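Local coordinates for SusD superfamily protein (PDB 3MCX), which is of unknown function but belongs to the SusD family, whose members typically bind glycans at the bacterial outer membrane, and here carries zinc ions, at residues E303-R309 with K408-E413; L312-S316 with H330-A336. All coordinates share one frame; numbering follows the deposited sequence. Where two conformers were deposited one is given.

Interaction 1: E303-R309 with K408-E413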
ATOM      1  N   GLU A 303      22.331   4.290  10.050  1.00  6.21           N
ATOM      2  CA  GLU A 303      23.316   3.195  10.047  1.00  6.51           C
ATOM      3  C   GLU A 303      24.247   3.314   8.828  1.00  6.99           C
ATOM      4  O   GLU A 303      25.353   2.777   8.848  1.00  8.43           O
ATOM      5  CB  GLU A 303      22.661   1.800  10.105  1.00  6.46           C
ATOM      6  CG  GLU A 303      21.919   1.569  11.401  1.00  6.62           C
ATOM      7  CD  GLU A 303      21.191   0.245  11.488  1.00 10.35           C
ATOM      8  OE1 GLU A 303      21.367  -0.628  10.619  1.00 10.77           O
ATOM      9  OE2 GLU A 303      20.403   0.073  12.447  1.00 14.26           O
ATOM     10  N   ASP A 304      23.788   3.999   7.784  1.00  6.67           N
ATOM     11  CA  ASP A 304      24.642   4.268   6.618  1.00  6.34           C
ATOM     12  C   ASP A 304      24.556   5.747   6.237  1.00  6.27           C
ATOM     13  O   ASP A 304      23.583   6.162   5.612  1.00  6.14           O
ATOM     14  CB  ASP A 304      24.270   3.348   5.427  1.00  6.34           C
ATOM     15  CG  ASP A 304      25.124   3.612   4.191  1.00  6.09           C
ATOM     16  OD1 ASP A 304      26.080   4.414   4.281  1.00  6.83           O
ATOM     17  OD2 ASP A 304      24.807   3.023   3.127  1.00  8.12           O
ATOM     18  N   PRO A 305      25.564   6.544   6.619  1.00  7.49           N
ATOM     19  CA  PRO A 305      25.535   7.973   6.273  1.00  8.05           C
ATOM     20  C   PRO A 305      25.620   8.293   4.779  1.00  8.52           C
ATOM     21  O   PRO A 305      25.293   9.430   4.404  1.00  8.85           O
ATOM     22  CB  PRO A 305      26.749   8.560   7.005  1.00  8.73           C
ATOM     23  CG  PRO A 305      27.293   7.505   7.840  1.00 11.22           C
ATOM     24  CD  PRO A 305      26.676   6.204   7.523  1.00  8.08           C
ATOM     25  N   LYS A 306      26.015   7.317   3.943  1.00  7.84           N
ATOM     26  CA  LYS A 306      26.146   7.524   2.490  1.00  8.70           C
ATOM     27  C   LYS A 306      24.850   7.207   1.727  1.00  7.93           C
ATOM     28  O   LYS A 306      24.808   7.274   0.494  1.00  7.66           O
ATOM     29  CB  LYS A 306      27.265   6.622   1.928  1.00  8.19           C
ATOM     30  CG  LYS A 306      28.629   6.782   2.608  1.00 11.45           C
ATOM     31  CD  LYS A 306      29.139   8.164   2.500  1.00 14.52           C
ATOM     32  CE  LYS A 306      30.591   8.215   2.981  1.00 16.75           C
ATOM     33  NZ  LYS A 306      31.136   9.593   2.935  1.00 19.36           N
ATOM     34  N   ASP A 307      23.807   6.834   2.452  1.00  6.90           N
ATOM     35  CA  ASP A 307      22.548   6.430   1.867  1.00  6.35           C
ATOM     36  C   ASP A 307      21.865   7.652   1.196  1.00  6.67           C
ATOM     37  O   ASP A 307      21.637   8.683   1.831  1.00  7.27           O
ATOM     38  CB  ASP A 307      21.666   5.839   2.959  1.00  6.26           C
ATOM     39  CG  ASP A 307      20.501   5.067   2.420  1.00  8.07           C
ATOM     40  OD1 ASP A 307      19.770   5.547   1.504  1.00  6.67           O
ATOM     41  OD2 ASP A 307      20.232   3.956   2.956  1.00  7.35           O
ATOM     42  N   VAL A 308      21.531   7.532  -0.083  1.00  6.44           N
ATOM     43  CA  VAL A 308      20.856   8.634  -0.788  1.00  6.09           C
ATOM     44  C   VAL A 308      19.498   8.977  -0.165  1.00  6.78           C
ATOM     45  O   VAL A 308      19.047  10.113  -0.298  1.00  7.73           O
ATOM     46  CB  VAL A 308      20.670   8.295  -2.287  1.00  5.92           C
ATOM     47  CG1 VAL A 308      19.645   7.212  -2.509  1.00  6.93           C
ATOM     48  CG2 VAL A 308      20.351   9.593  -3.125  1.00  6.77           C
ATOM     49  N   ARG A 309      18.853   8.032   0.520  1.00  6.40           N
ATOM     50  CA  ARG A 309      17.504   8.248   1.067  1.00  6.58           C
ATOM     51  C   ARG A 309      17.472   9.272   2.219  1.00  6.81           C
ATOM     52  O   ARG A 309      16.387   9.732   2.592  1.00  6.88           O
ATOM     53  CB  ARG A 309      16.884   6.889   1.431  1.00  6.87           C
ATOM     54  CG  ARG A 309      16.587   6.099   0.172  1.00  6.81           C
ATOM     55  CD  ARG A 309      16.371   4.618   0.393  1.00  6.27           C
ATOM     56  NE  ARG A 309      17.585   3.942   0.844  1.00  6.48           N
ATOM     57  CZ  ARG A 309      17.788   2.634   0.766  1.00  6.14           C
ATOM     58  NH1 ARG A 309      16.896   1.830   0.193  1.00  7.13           N
ATOM     59  NH2 ARG A 309      18.882   2.117   1.276  1.00  6.02           N
ATOM     60  N   LYS A 408      15.310  -4.660   6.712  1.00  6.88           N
ATOM     61  CA  LYS A 408      15.902  -3.324   6.852  1.00  6.80           C
ATOM     62  C   LYS A 408      15.892  -2.542   5.547  1.00  6.89           C
ATOM     63  O   LYS A 408      15.509  -1.373   5.532  1.00  6.79           O
ATOM     64  CB  LYS A 408      17.330  -3.388   7.374  1.00  7.05           C
ATOM     65  CG  LYS A 408      17.475  -3.708   8.865  1.00  8.70           C
ATOM     66  CD  LYS A 408      18.926  -3.566   9.313  1.00 11.55           C
ATOM     67  CE  LYS A 408      19.138  -3.645  10.812  1.00 13.32           C
ATOM     68  NZ  LYS A 408      20.560  -3.334  11.208  1.00 11.58           N
ATOM     69  N   GLU A 409      16.297  -3.155   4.449  1.00  6.26           N
ATOM     70  CA  GLU A 409      16.311  -2.451   3.175  1.00  6.90           C
ATOM     71  C   GLU A 409      14.917  -2.042   2.756  1.00  7.46           C
ATOM     72  O   GLU A 409      14.717  -0.925   2.235  1.00  7.21           O
ATOM     73  CB  GLU A 409      16.967  -3.315   2.093  1.00  6.51           C
ATOM     74  CG  GLU A 409      17.441  -2.512   0.891  1.00  7.62           C
ATOM     75  CD  GLU A 409      18.497  -1.504   1.240  1.00  7.93           C
ATOM     76  OE1 GLU A 409      19.215  -1.661   2.250  1.00  8.08           O
ATOM     77  OE2 GLU A 409      18.627  -0.545   0.454  1.00  8.69           O
ATOM     78  N   ARG A 410      13.928  -2.911   2.972  1.00  7.10           N
ATOM     79  CA  ARG A 410      12.546  -2.564   2.659  1.00  7.30           C
ATOM     80  C   ARG A 410      12.047  -1.377   3.458  1.00  7.44           C
ATOM     81  O   ARG A 410      11.334  -0.514   2.933  1.00  7.30           O
ATOM     82  CB  ARG A 410      11.600  -3.747   2.899  1.00  7.89           C
ATOM     83  CG  ARG A 410      11.792  -4.938   1.926  1.00  8.23           C
ATOM     84  CD  ARG A 410      10.822  -6.102   2.241  1.00  8.54           C
ATOM     85  NE  ARG A 410       9.450  -5.667   2.051  1.00  9.37           N
ATOM     86  CZ  ARG A 410       8.747  -5.729   0.922  1.00 12.07           C
ATOM     87  NH1 ARG A 410       9.200  -6.359  -0.155  1.00 15.14           N
ATOM     88  NH2 ARG A 410       7.559  -5.215   0.913  1.00 12.91           N
ATOM     89  N   ARG A 411      12.395  -1.330   4.741  1.00  7.19           N
ATOM     90  CA  ARG A 411      11.993  -0.202   5.591  1.00  7.76           C
ATOM     91  C   ARG A 411      12.591   1.107   5.045  1.00  7.52           C
ATOM     92  O   ARG A 411      11.914   2.144   5.005  1.00  7.39           O
ATOM     93  CB  ARG A 411      12.396  -0.424   7.051  1.00  7.79           C
ATOM     94  CG  ARG A 411      11.458  -1.433   7.730  1.00  8.64           C
ATOM     95  CD  ARG A 411      12.052  -1.864   9.038  1.00  7.95           C
ATOM     96  NE  ARG A 411      12.135  -0.767   9.995  1.00  7.98           N
ATOM     97  CZ  ARG A 411      12.844  -0.806  11.121  1.00  9.83           C
ATOM     98  NH1 ARG A 411      13.561  -1.895  11.448  1.00 10.88           N
ATOM     99  NH2 ARG A 411      12.851   0.250  11.944  1.00 10.22           N
ATOM    100  N   LYS A 412      13.849   1.060   4.633  1.00  6.70           N
ATOM    101  CA  LYS A 412      14.510   2.255   4.099  1.00  6.88           C
ATOM    102  C   LYS A 412      13.875   2.666   2.742  1.00  7.83           C
ATOM    103  O   LYS A 412      13.627   3.832   2.492  1.00  7.01           O
ATOM    104  CB  LYS A 412      15.997   2.024   3.898  1.00  6.97           C
ATOM    105  CG  LYS A 412      16.798   1.834   5.188  1.00  7.61           C
ATOM    106  CD  LYS A 412      18.242   1.479   4.903  1.00  7.62           C
ATOM    107  CE  LYS A 412      18.987   1.048   6.151  1.00  7.50           C
ATOM    108  NZ  LYS A 412      20.460   0.912   5.904  1.00  7.75           N
ATOM    109  N   GLU A 413      13.621   1.701   1.871  1.00  7.69           N
ATOM    110  CA  GLU A 413      13.204   1.961   0.512  1.00  7.34           C
ATOM    111  C   GLU A 413      11.740   2.336   0.407  1.00  7.89           C
ATOM    112  O   GLU A 413      11.382   3.181  -0.400  1.00  8.31           O
ATOM    113  CB  GLU A 413      13.482   0.735  -0.384  1.00  6.78           C
ATOM    114  CG  GLU A 413      13.211   0.992  -1.872  1.00  7.07           C
ATOM    115  CD  GLU A 413      14.011   2.181  -2.410  1.00  7.88           C
ATOM    116  OE1 GLU A 413      15.201   2.288  -2.052  1.00  6.95           O
ATOM    117  OE2 GLU A 413      13.465   3.005  -3.197  1.00  8.50           O
TER
HETATM  118  O   HOH W   1      21.471  -0.762   7.881  1.00 10.81           O
HETATM  119  O   HOH W   2      19.151  -1.862  13.542  1.00 25.95           O
HETATM  120  O   HOH W   3      20.870   3.634   5.593  1.00  7.16           O

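Interaction 2: L312-S316 with H330-A336. With ZN (zinc ion), chain D.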
ATOM      1  N   LEU A 312      15.367  12.414   1.611  1.00  7.21           N
ATOM      2  CA  LEU A 312      13.916  12.439   1.812  1.00  7.95           C
ATOM      3  C   LEU A 312      13.494  12.766   3.240  1.00  7.63           C
ATOM      4  O   LEU A 312      12.305  12.784   3.526  1.00  8.21           O
ATOM      5  CB  LEU A 312      13.342  11.060   1.457  1.00  8.13           C
ATOM      6  CG  LEU A 312      13.437  10.697  -0.020  1.00 12.07           C
ATOM      7  CD1 LEU A 312      13.057   9.233  -0.201  1.00 14.08           C
ATOM      8  CD2 LEU A 312      12.619  11.610  -0.898  1.00 14.53           C
ATOM      9  N   THR A 313      14.450  13.008   4.137  1.00  6.35           N
ATOM     10  CA  THR A 313      14.157  13.355   5.538  1.00  6.57           C
ATOM     11  C   THR A 313      14.514  14.837   5.757  1.00  7.16           C
ATOM     12  O   THR A 313      15.641  15.263   5.505  1.00  8.49           O
ATOM     13  CB  THR A 313      14.949  12.454   6.515  1.00  6.76           C
ATOM     14  OG1 THR A 313      16.352  12.711   6.388  1.00  7.43           O
ATOM     15  CG2 THR A 313      14.682  10.971   6.208  1.00  7.18           C
ATOM     16  N   LYS A 314      13.550  15.619   6.235  1.00  6.47           N
ATOM     17  CA  LYS A 314      13.658  17.059   6.332  0.50  6.52           C
ATOM     18  C   LYS A 314      13.257  17.528   7.741  1.00  5.70           C
ATOM     19  O   LYS A 314      12.310  17.010   8.314  1.00  4.92           O
ATOM     20  CB  LYS A 314      12.693  17.686   5.319  0.50  6.97           C
ATOM     21  CG  LYS A 314      12.866  17.198   3.894  0.50  9.02           C
ATOM     22  CD  LYS A 314      14.247  17.568   3.381  0.50  8.92           C
ATOM     23  CE  LYS A 314      14.446  17.188   1.920  0.50 10.14           C
ATOM     24  NZ  LYS A 314      15.889  17.320   1.493  0.50 11.82           N
ATOM     25  N   GLU A 315      13.916  18.564   8.233  1.00  5.63           N
ATOM     26  CA  GLU A 315      13.541  19.194   9.458  1.00  7.44           C
ATOM     27  C   GLU A 315      12.304  20.085   9.173  1.00  7.01           C
ATOM     28  O   GLU A 315      12.094  20.503   8.050  1.00  6.02           O
ATOM     29  CB  GLU A 315      14.703  20.069   9.859  1.00  9.53           C
ATOM     30  CG  GLU A 315      14.593  20.584  11.177  1.00 11.41           C
ATOM     31  CD  GLU A 315      15.620  21.649  11.596  1.00  8.03           C
ATOM     32  OE1 GLU A 315      16.742  21.926  11.001  1.00  9.85           O
ATOM     33  OE2 GLU A 315      15.236  22.200  12.646  1.00  3.90           O
ATOM     34  N   SER A 316      11.513  20.362  10.198  1.00  5.31           N
ATOM     35  CA  SER A 316      10.409  21.321  10.102  1.00  5.04           C
ATOM     36  C   SER A 316      10.843  22.653   9.501  1.00  4.47           C
ATOM     37  O   SER A 316      11.823  23.268   9.916  1.00  4.73           O
ATOM     38  CB  SER A 316       9.860  21.599  11.501  1.00  6.20           C
ATOM     39  OG  SER A 316       8.859  22.608  11.493  1.00  6.05           O
ATOM     40  N   HIS A 330      14.028  19.594  16.312  1.00  4.67           N
ATOM     41  CA  HIS A 330      14.997  19.907  15.237  1.00  4.48           C
ATOM     42  C   HIS A 330      15.439  18.610  14.471  1.00  5.79           C
ATOM     43  O   HIS A 330      16.416  18.661  13.687  1.00  7.57           O
ATOM     44  CB  HIS A 330      16.161  20.764  15.735  1.00  4.64           C
ATOM     45  CG  HIS A 330      15.708  22.081  16.280  1.00  3.49           C
ATOM     46  ND1 HIS A 330      15.481  23.207  15.492  1.00  3.35           N
ATOM     47  CD2 HIS A 330      15.428  22.441  17.553  1.00  5.74           C
ATOM     48  CE1 HIS A 330      15.055  24.184  16.276  1.00  6.75           C
ATOM     49  NE2 HIS A 330      15.036  23.754  17.525  1.00  5.92           N
ATOM     50  N   GLU A 331      14.732  17.515  14.652  1.00  5.49           N
ATOM     51  CA  GLU A 331      15.079  16.323  13.938  1.00  5.99           C
ATOM     52  C   GLU A 331      14.472  16.265  12.534  1.00  5.28           C
ATOM     53  O   GLU A 331      13.484  16.932  12.244  1.00  5.24           O
ATOM     54  CB  GLU A 331      14.658  15.106  14.779  1.00  6.63           C
ATOM     55  CG  GLU A 331      15.317  15.041  16.139  1.00  8.24           C
ATOM     56  CD  GLU A 331      16.798  14.910  16.034  1.00 17.49           C
ATOM     57  OE1 GLU A 331      17.248  14.041  15.246  1.00 19.20           O
ATOM     58  OE2 GLU A 331      17.459  15.731  16.696  1.00 22.66           O
ATOM     59  N   LYS A 332      15.064  15.484  11.651  1.00  5.50           N
ATOM     60  CA  LYS A 332      14.616  15.398  10.275  1.00  5.91           C
ATOM     61  C   LYS A 332      13.442  14.428  10.127  1.00  6.37           C
ATOM     62  O   LYS A 332      13.539  13.385   9.471  1.00  6.56           O
ATOM     63  CB  LYS A 332      15.794  15.050   9.373  1.00  6.38           C
ATOM     64  CG  LYS A 332      16.842  16.099   9.358  1.00  7.60           C
ATOM     65  CD  LYS A 332      17.981  15.762   8.387  1.00 10.77           C
ATOM     66  CE  LYS A 332      19.068  16.837   8.407  1.00 14.70           C
ATOM     67  NZ  LYS A 332      19.994  16.586   7.241  1.00 20.34           N
ATOM     68  N   VAL A 333      12.313  14.803  10.737  1.00  4.95           N
ATOM     69  CA  VAL A 333      11.184  13.894  10.859  1.00  5.58           C
ATOM     70  C   VAL A 333      10.103  14.081   9.796  1.00  6.14           C
ATOM     71  O   VAL A 333       9.116  13.372   9.823  1.00  6.35           O
ATOM     72  CB  VAL A 333      10.548  14.006  12.263  1.00  5.13           C
ATOM     73  CG1 VAL A 333      11.596  13.640  13.337  1.00  5.60           C
ATOM     74  CG2 VAL A 333       9.905  15.417  12.522  1.00  6.22           C
ATOM     75  N   TYR A 334      10.319  14.948   8.802  1.00  5.82           N
ATOM     76  CA  TYR A 334       9.324  15.105   7.741  1.00  6.10           C
ATOM     77  C   TYR A 334       9.766  14.309   6.517  1.00  6.52           C
ATOM     78  O   TYR A 334      10.920  14.435   6.093  1.00  6.90           O
ATOM     79  CB  TYR A 334       9.130  16.592   7.391  1.00  5.46           C
ATOM     80  CG  TYR A 334       8.488  17.345   8.536  1.00  6.06           C
ATOM     81  CD1 TYR A 334       9.227  17.769   9.579  1.00  3.98           C
ATOM     82  CD2 TYR A 334       7.105  17.592   8.578  1.00  5.74           C
ATOM     83  CE1 TYR A 334       8.670  18.413  10.661  1.00  4.71           C
ATOM     84  CE2 TYR A 334       6.528  18.246   9.672  1.00  5.93           C
ATOM     85  CZ  TYR A 334       7.318  18.693  10.681  1.00  5.74           C
ATOM     86  OH  TYR A 334       6.797  19.378  11.773  1.00  8.24           O
ATOM     87  N   LEU A 335       8.893  13.440   6.020  1.00  6.63           N
ATOM     88  CA  LEU A 335       9.170  12.625   4.847  1.00  6.80           C
ATOM     89  C   LEU A 335       8.819  13.422   3.606  1.00  7.01           C
ATOM     90  O   LEU A 335       7.675  13.892   3.507  1.00  7.78           O
ATOM     91  CB  LEU A 335       8.328  11.343   4.917  1.00  7.70           C
ATOM     92  CG  LEU A 335       8.548  10.355   3.770  1.00  7.94           C
ATOM     93  CD1 LEU A 335       9.974   9.858   3.774  1.00  8.46           C
ATOM     94  CD2 LEU A 335       7.510   9.212   3.795  1.00  8.73           C
ATOM     95  N   ALA A 336       9.735  13.543   2.655  1.00  6.91           N
ATOM     96  CA  ALA A 336       9.554  14.417   1.479  1.00  6.96           C
ATOM     97  C   ALA A 336       9.286  13.629   0.177  1.00  6.40           C
ATOM     98  O   ALA A 336       9.585  14.112  -0.900  1.00  7.16           O
ATOM     99  CB  ALA A 336      10.763  15.344   1.316  1.00  8.01           C
TER
HETATM  100 ZN    ZN D   3      16.076  23.632  13.669  0.80 10.08          ZN
HETATM  101  O   HOH W   4      11.885  19.131  12.810  1.00  5.15           O

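Interaction 1: E303-R309 with K408-E413
E303 reaches the helix first: its OE1 meets K408 NZ at 2.9 Å in a salt bridge, on the syn side and close to the carboxylate plane. The E303 and K408 side chains cross at about a right angle. One water joins E303 OE1 to K412 NZ, and another joins E303 OE2 to K408 NZ. D304 then starts a type I turn to D307, and its OD1 takes the K306 N-H in an Asx turn. D307 makes a second Asx turn, with OD1 accepting from R309 N. With CG anti to the backbone N (chi1 -165°), its carboxylate also lies side-on to the R309 guanidinium. R309 NE and NH2 each hold one oxygen of D307, and a water links D307 OD2 to K412 NZ. A bend in R309 (chi3 -66°) brings the guanidinium edge round to E409 and E413, whose side chains it crosses at about right angles. R309 NH2 and NH1 both converge on E409 OE2, at 2.8 Å and 3.0 Å, from one face of that carboxylate. R309 NH1 also reaches E413 OE1 at 2.9 Å, on its anti side. K412 CB lies over one guanidinium face, 3.7 Å from R309 CZ. An alanine in place of R309 would probably leave the buried carboxylates of D307, E409 and E413 short of a shared positive partner. E413 also has salt bridges to R355 and R388, which probably balance its charge, and a hydrogen bond with Y244 OH. Together D307, R309, E409 and E413 form a buried salt-bridge network that joins a loop to helix 403-414 within the SusD family region.

Interaction 2: L312-S316 with H330-A336
E315 and H330 meet at a zinc ion, their side chains crossing obliquely, with carboxylate and imidazole planes 71° apart. E315 OE2 binds the metal at 1.9 Å and H330 ND1 at 2.0 Å; E319 supplies another ligand. E315 CG stands anti to the backbone N (chi1 -169°), and the extended chain carries OE2 out to the zinc. The Y334 ring lies obliquely against the backbone where E315 joins S316. Its edge faces K314 O, and Y334 CE1 comes 3.4 Å from S316 CA. T313 CB packs against K332 O at 3.4 Å, while its OG1 is bonded to H310 O. The backbones pair as a small two-stranded antiparallel sheet. K314 and Y334 exchange two hydrogen bonds, and A336 N donates to L312 O at 2.8 Å. A classic beta bulge sets two residues, V333 and Y334, across from the single residue K314. K332 centres an inverse gamma turn, and its buried O has no polar partner. Beyond the bulge a water bridges S316 N and E331 O. Close approach of E315 OE2 to H330 ND1 reflects shared metal binding: the imidazole offers ND1 as a lone-pair donor, and the cation probably offsets the carboxylate charge.

After helix 295-301 the chain enters 303-309, the first side of interaction 1. It runs on almost at once into 312-316, where interaction 2 begins. Interaction 2 closes first, when the chain returns through 330-336 after a 13-residue connection without helix or strand. Interaction 1 closes much later, at helix 403-414, after 98 residues that include helices 356-370 and 374-385. Interaction 2 is therefore nested inside the larger loop, and the two do not cross. Their centres lie 15 Å apart, on the same side of the chain's centre. Interaction 1 ties the loop after helix 295-301 to helix 403-414, and interaction 2 joins strands 313-314 and 334-335 in the small sheet that follows that loop.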